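Local coordinates for glutathione S-transferase family protein (Pseudomonas putida, PDB 3LXZ), which catalyses the conjugation of reduced glutathione to a wide range of hydrophobic electrophiles, as a glutathione S-transferase, at the interface of chains A and B. Sequence-based numbering; all coordinates share one arbitrary frame. Chains: chain A/B, Glutathione S-transferase family protein.

Contact 1: the interface of chains A and B. Residues chain A 92, 95-96, 99-100, 136, 140; chain B 46-47, 49, 61-62, 65.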
# COMPACT_ATOMS: atom_id res chain seq x y z
N GLU A 92 -4.78 -8.16 -3.68
CA GLU A 92 -3.91 -7.72 -4.79
C GLU A 92 -4.56 -6.61 -5.64
O GLU A 92 -3.98 -5.55 -5.88
CB GLU A 92 -3.48 -8.91 -5.66
CG GLU A 92 -2.51 -8.57 -6.78
CD GLU A 92 -2.45 -9.66 -7.84
OE1 GLU A 92 -3.53 -10.20 -8.22
OE2 GLU A 92 -1.32 -9.98 -8.30
N LYS A 95 -4.91 -3.37 -3.57
CA LYS A 95 -3.58 -2.74 -3.48
C LYS A 95 -3.19 -2.04 -4.79
O LYS A 95 -2.61 -0.92 -4.76
CB LYS A 95 -2.49 -3.76 -3.16
CG LYS A 95 -1.19 -3.11 -2.69
CD LYS A 95 -0.18 -4.13 -2.24
CE LYS A 95 1.18 -3.43 -1.83
NZ LYS A 95 1.07 -2.98 -0.42
N GLU A 96 -3.45 -2.70 -5.91
CA GLU A 96 -3.11 -2.11 -7.20
C GLU A 96 -3.88 -0.82 -7.44
O GLU A 96 -3.36 0.15 -7.99
CB GLU A 96 -3.35 -3.08 -8.36
CG GLU A 96 -2.32 -4.19 -8.37
CD GLU A 96 -2.67 -5.42 -9.19
OE1 GLU A 96 -3.84 -5.67 -9.63
OE2 GLU A 96 -1.69 -6.17 -9.39
N LEU A 99 -2.27 1.88 -5.00
CA LEU A 99 -0.92 2.40 -5.25
C LEU A 99 -0.80 2.93 -6.67
O LEU A 99 0.02 3.81 -6.93
CB LEU A 99 0.12 1.27 -5.09
CG LEU A 99 0.70 1.05 -3.68
CD1 LEU A 99 -0.38 0.80 -2.72
CD2 LEU A 99 1.75 -0.08 -3.63
N TYR A 100 -1.58 2.39 -7.60
CA TYR A 100 -1.31 2.69 -9.01
C TYR A 100 -2.37 3.52 -9.67
O TYR A 100 -2.18 3.97 -10.83
CB TYR A 100 -1.01 1.42 -9.84
CG TYR A 100 0.02 0.55 -9.15
CD1 TYR A 100 1.24 1.10 -8.74
CD2 TYR A 100 -0.27 -0.76 -8.85
CE1 TYR A 100 2.18 0.32 -8.05
CE2 TYR A 100 0.65 -1.56 -8.17
CZ TYR A 100 1.87 -1.01 -7.77
OH TYR A 100 2.75 -1.83 -7.11
N THR A 136 -3.02 -1.95 -15.76
CA THR A 136 -2.96 -3.02 -14.74
C THR A 136 -4.33 -3.51 -14.31
O THR A 136 -4.60 -4.71 -14.22
CB THR A 136 -2.15 -2.56 -13.54
OG1 THR A 136 -0.79 -2.33 -13.92
CG2 THR A 136 -2.20 -3.57 -12.35
N ASN A 140 -5.73 -7.27 -14.98
CA ASN A 140 -5.86 -8.13 -13.80
C ASN A 140 -7.27 -8.28 -13.26
O ASN A 140 -7.58 -9.29 -12.63
CB ASN A 140 -4.90 -7.65 -12.69
CG ASN A 140 -4.61 -8.72 -11.67
OD1 ASN A 140 -4.45 -9.88 -12.00
ND2 ASN A 140 -4.52 -8.34 -10.42
N PRO B 46 1.12 -8.03 -13.13
CA PRO B 46 0.30 -7.07 -13.94
C PRO B 46 0.71 -5.59 -13.94
O PRO B 46 0.36 -4.84 -14.86
CB PRO B 46 -1.11 -7.25 -13.39
CG PRO B 46 -0.91 -7.74 -12.03
CD PRO B 46 0.31 -8.65 -12.08
N ARG B 47 1.48 -5.16 -12.94
CA ARG B 47 2.08 -3.83 -12.97
C ARG B 47 3.58 -3.90 -13.22
O ARG B 47 4.27 -2.88 -13.28
CB ARG B 47 1.75 -3.09 -11.66
CG ARG B 47 2.24 -1.64 -11.55
CD ARG B 47 1.58 -0.67 -12.50
NE ARG B 47 2.14 0.67 -12.39
CZ ARG B 47 3.29 1.07 -12.96
NH1 ARG B 47 4.03 0.22 -13.67
NH2 ARG B 47 3.71 2.32 -12.81
N LYS B 49 5.81 -5.44 -11.24
CA LYS B 49 6.57 -5.41 -9.99
C LYS B 49 7.12 -6.78 -9.66
O LYS B 49 6.67 -7.81 -10.17
CB LYS B 49 5.72 -4.92 -8.79
CG LYS B 49 5.03 -3.54 -8.93
CD LYS B 49 6.05 -2.46 -9.31
CE LYS B 49 5.39 -1.10 -9.35
NZ LYS B 49 6.31 -0.01 -9.84
N SER B 61 1.03 -11.23 -6.96
CA SER B 61 2.06 -10.19 -6.90
C SER B 61 1.86 -9.35 -5.62
O SER B 61 0.90 -9.55 -4.88
CB SER B 61 2.05 -9.28 -8.16
OG SER B 61 0.86 -8.48 -8.21
N GLU B 62 2.79 -8.41 -5.37
CA GLU B 62 2.79 -7.52 -4.21
C GLU B 62 3.23 -8.25 -2.93
O GLU B 62 2.50 -9.07 -2.40
CB GLU B 62 1.42 -6.81 -4.00
CG GLU B 62 0.95 -5.98 -5.22
CD GLU B 62 1.79 -4.74 -5.52
OE1 GLU B 62 2.46 -4.16 -4.62
OE2 GLU B 62 1.79 -4.30 -6.68
N VAL B 65 0.77 -8.68 -0.06
CA VAL B 65 -0.31 -9.62 -0.42
C VAL B 65 0.20 -11.07 -0.34
O VAL B 65 -0.47 -11.95 0.21
CB VAL B 65 -0.81 -9.32 -1.85
CG1 VAL B 65 -1.84 -10.37 -2.31
CG2 VAL B 65 -1.52 -7.92 -1.89
O HOH W 1 0.77 -5.93 -8.58

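Contact 2: the interface of chains A and B. Residues chain A 46, 55, 58-61; chain B 85, 88-89, 92, 96, 140.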
# COMPACT_ATOMS: atom_id res chain seq x y z
N PRO A 46 -1.00 8.02 12.90
CA PRO A 46 0.43 8.32 13.05
C PRO A 46 1.15 8.95 11.88
O PRO A 46 2.24 9.42 12.08
CB PRO A 46 1.08 6.97 13.34
CG PRO A 46 -0.03 5.92 13.37
CD PRO A 46 -1.34 6.62 13.22
N THR A 55 -11.39 1.14 18.17
CA THR A 55 -11.93 -0.12 18.68
C THR A 55 -11.70 -0.15 20.20
O THR A 55 -10.97 0.70 20.73
CB THR A 55 -11.22 -1.33 18.05
OG1 THR A 55 -9.93 -1.50 18.66
CG2 THR A 55 -11.07 -1.16 16.52
N GLY A 58 -8.01 0.04 20.85
CA GLY A 58 -7.28 1.23 20.37
C GLY A 58 -7.53 1.58 18.91
O GLY A 58 -8.44 1.06 18.29
N PHE A 59 -6.73 2.49 18.36
CA PHE A 59 -6.94 3.02 17.02
C PHE A 59 -6.23 2.19 15.95
O PHE A 59 -5.09 1.74 16.17
CB PHE A 59 -6.35 4.42 16.93
CG PHE A 59 -7.11 5.47 17.67
CD1 PHE A 59 -8.40 5.84 17.28
CD2 PHE A 59 -6.51 6.14 18.75
CE1 PHE A 59 -9.08 6.84 17.98
CE2 PHE A 59 -7.19 7.14 19.44
CZ PHE A 59 -8.47 7.49 19.05
N LEU A 60 -6.89 2.00 14.80
CA LEU A 60 -6.24 1.46 13.58
C LEU A 60 -6.41 2.47 12.47
O LEU A 60 -7.53 2.95 12.26
CB LEU A 60 -6.91 0.15 13.13
CG LEU A 60 -6.69 -1.14 13.89
CD1 LEU A 60 -7.64 -2.23 13.44
CD2 LEU A 60 -5.23 -1.62 13.77
N SER A 61 -5.32 2.82 11.77
CA SER A 61 -5.36 3.71 10.61
C SER A 61 -5.13 2.89 9.34
O SER A 61 -4.83 1.71 9.42
CB SER A 61 -4.30 4.82 10.75
OG SER A 61 -3.00 4.27 10.55
N PHE B 85 -6.76 -7.86 16.49
CA PHE B 85 -6.26 -6.50 16.57
C PHE B 85 -4.73 -6.44 16.43
O PHE B 85 -4.20 -5.56 15.71
CB PHE B 85 -6.69 -5.79 17.86
CG PHE B 85 -6.32 -4.34 17.87
CD1 PHE B 85 -7.15 -3.40 17.29
CD2 PHE B 85 -5.12 -3.91 18.43
CE1 PHE B 85 -6.83 -2.03 17.30
CE2 PHE B 85 -4.77 -2.55 18.42
CZ PHE B 85 -5.63 -1.62 17.85
N ALA B 88 -3.75 -6.79 12.79
CA ALA B 88 -4.01 -5.53 12.12
C ALA B 88 -2.93 -4.49 12.46
O ALA B 88 -2.44 -3.78 11.58
CB ALA B 88 -5.39 -5.02 12.45
N LYS B 89 -2.51 -4.44 13.72
CA LYS B 89 -1.45 -3.51 14.06
C LYS B 89 -0.15 -3.85 13.31
O LYS B 89 0.56 -2.93 12.90
CB LYS B 89 -1.24 -3.47 15.58
CG LYS B 89 -0.16 -2.53 16.09
CD LYS B 89 -0.28 -1.07 15.66
CE LYS B 89 -1.28 -0.30 16.47
NZ LYS B 89 -1.09 1.16 16.19
N GLU B 92 -0.65 -2.56 9.81
CA GLU B 92 -0.58 -1.11 9.82
C GLU B 92 0.88 -0.65 9.79
O GLU B 92 1.27 0.24 8.99
CB GLU B 92 -1.26 -0.54 11.07
CG GLU B 92 -1.34 0.99 11.07
CD GLU B 92 -1.69 1.53 12.43
OE1 GLU B 92 -1.17 0.97 13.42
OE2 GLU B 92 -2.51 2.50 12.52
N GLU B 96 2.76 1.19 6.78
CA GLU B 96 3.39 2.50 7.00
C GLU B 96 4.86 2.50 6.53
O GLU B 96 5.34 3.51 5.98
CB GLU B 96 3.34 2.90 8.47
CG GLU B 96 1.96 3.39 8.87
CD GLU B 96 1.76 3.40 10.38
OE1 GLU B 96 2.66 2.89 11.11
OE2 GLU B 96 0.71 3.92 10.83
N ASN B 140 4.81 5.02 16.21
CA ASN B 140 3.87 3.90 16.17
C ASN B 140 4.46 2.55 16.49
O ASN B 140 3.73 1.65 16.92
CB ASN B 140 3.12 3.85 14.80
CG ASN B 140 1.79 3.11 14.88
OD1 ASN B 140 1.06 3.20 15.86
ND2 ASN B 140 1.44 2.40 13.82
O HOH W 2 -1.06 5.15 9.10
O HOH W 3 -3.19 1.54 18.02
O HOH W 4 -2.92 3.24 14.83

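Contact 1: the interface of chains A and B
Hydrogen bonds cross this part of the dimer interface at three places. The carboxylate oxygen OE2 of A:Glu92 takes two donors from one residue. B:Ser61 OG, the hydroxyl, donates to the anti lone pair of A:Glu92 OE2 at 2.6 Å. The backbone B:Ser61 N donates to A:Glu92 OE2 at 3.0 Å, from above the carboxylate plane. A:Glu92 reaches out with CG anti to its backbone N (chi1 -176°) and an extended chain. A:Tyr100 and B:Glu62 meet tip to tip. A:Tyr100 OH, the phenol hydroxyl, donates to the syn lone pair of B:Glu62 OE2 at 2.7 Å. A:Thr136 OG1 donates to the carbonyl O of B:Pro46 at 2.9 Å, from above the carbonyl plane.

One water joins both chains. It bonds A:Glu96 OE2, B:Ser61 OG and B:Glu62 OE2. A:Glu96 OE2 and B:Glu62 OE2 lie 4.8 Å apart, and the shared water may ease repulsion between the two carboxylates. Within chain A, the amide ND2 of A:Asn140 bonds OE1 of A:Glu92 and OE1 of A:Glu96. This amide helps to position both acids.

Packing is built round the A:Tyr100 ring. B:Arg47 CG, a methylene, lies over one face of the A:Tyr100 ring, 3.6 Å from its centroid, in a CH-pi contact. A:Leu99 CB lies over the opposite face, so the ring is held between a side chain of its own subunit and one of the partner. B:Lys49 CE lies 3.7 Å from A:Tyr100 CE1. The B:Pro46 ring packs obliquely on A:Asn140. The aliphatic part of A:Lys95 crosses B:Glu62 obliquely, while B:Val65 CG2 touches the backbone of A:Glu92.

B:Lys49 is a glutathione-binding residue, so the interface probably borders the glutathione site of chain B. Chain A supplies helices 84-106 and 120-140. Chain B supplies loop residues, the end of strand 58-61 and the start of helix 63-73.

Contact 2: the interface of chains A and B
A:Leu60, B:Phe85 and B:Glu92 bury the most surface in this part of the dimer interface. A:Leu60 loses 53 Å² to chain B. Its CG is anti to the carbonyl carbon (chi1 -73°), and its branch lies against helix 84-106 of chain B. A:Leu60 CG touches the ring atom CE1 of B:Phe85 at 3.5 Å. Both methyls, CD1 and CD2, rest on B:Ala88 CB. The leucine and the phenylalanine slide past each other in opposite directions.

B:Phe85 has CG anti to its backbone N (chi1 -173°). That sends the ring across to strands 52-55 and 58-61 of chain A. Its CE1 corner also approaches the hydroxyl OG1 of A:Thr55. This hydroxyl donates to an in-plane lone pair of A:Gly58 O. The hydrogen bond ties the two strands together beside the ring.

B:Glu92 is the polar centre. B:Glu92 OE2 accepts from A:Ser61 N at 2.9 Å, above the carboxylate plane, and from A:Ser61 OG on the anti lone pair. Its OE1 is held within chain B. B:Lys89 NZ forms a salt bridge to B:Glu92 OE1 on the syn lone pair at 2.8 Å. B:Asn140 ND2 reaches the same oxygen from above the plane. Grip on both oxygens fixes the carboxylate, and the ammonium may stabilise its negative charge. B:Asn140 ND2 also bonds B:Glu96 OE1, while its CG packs on A:Pro46 CG. The bent chain of B:Lys89 lets NZ bond B:Asn140 OD1 as well.

Waters complete the network. Water 2 links A:Ser61 OG to B:Glu96 OE2. Water 3 joins the carbonyl O of A:Phe59 to B:Lys89 NZ. Water 4 bonds A:Phe59 O and B:Lys89 NZ, and its oxygen bonds B:Glu92 OE2 at 2.5 Å.

Contact 1 and contact 2 are parts of one two-fold symmetric interface, with their C-alpha centres about 23 Å apart. Pro46, Ser61, Glu92, Glu96 and Asn140 serve in both, with the chains exchanged, so the two are partly symmetry twins. Contact 1 adds the Tyr100 end of helix 84-106, next to the glutathione-binding loop. Contact 2 adds the opposite end, at Phe85. Each subunit thus lays this helix against the N-terminal domain of its partner. Such pairing is usual for dimers of the glutathione S-transferase family, so the deposited pair is probably the biological one.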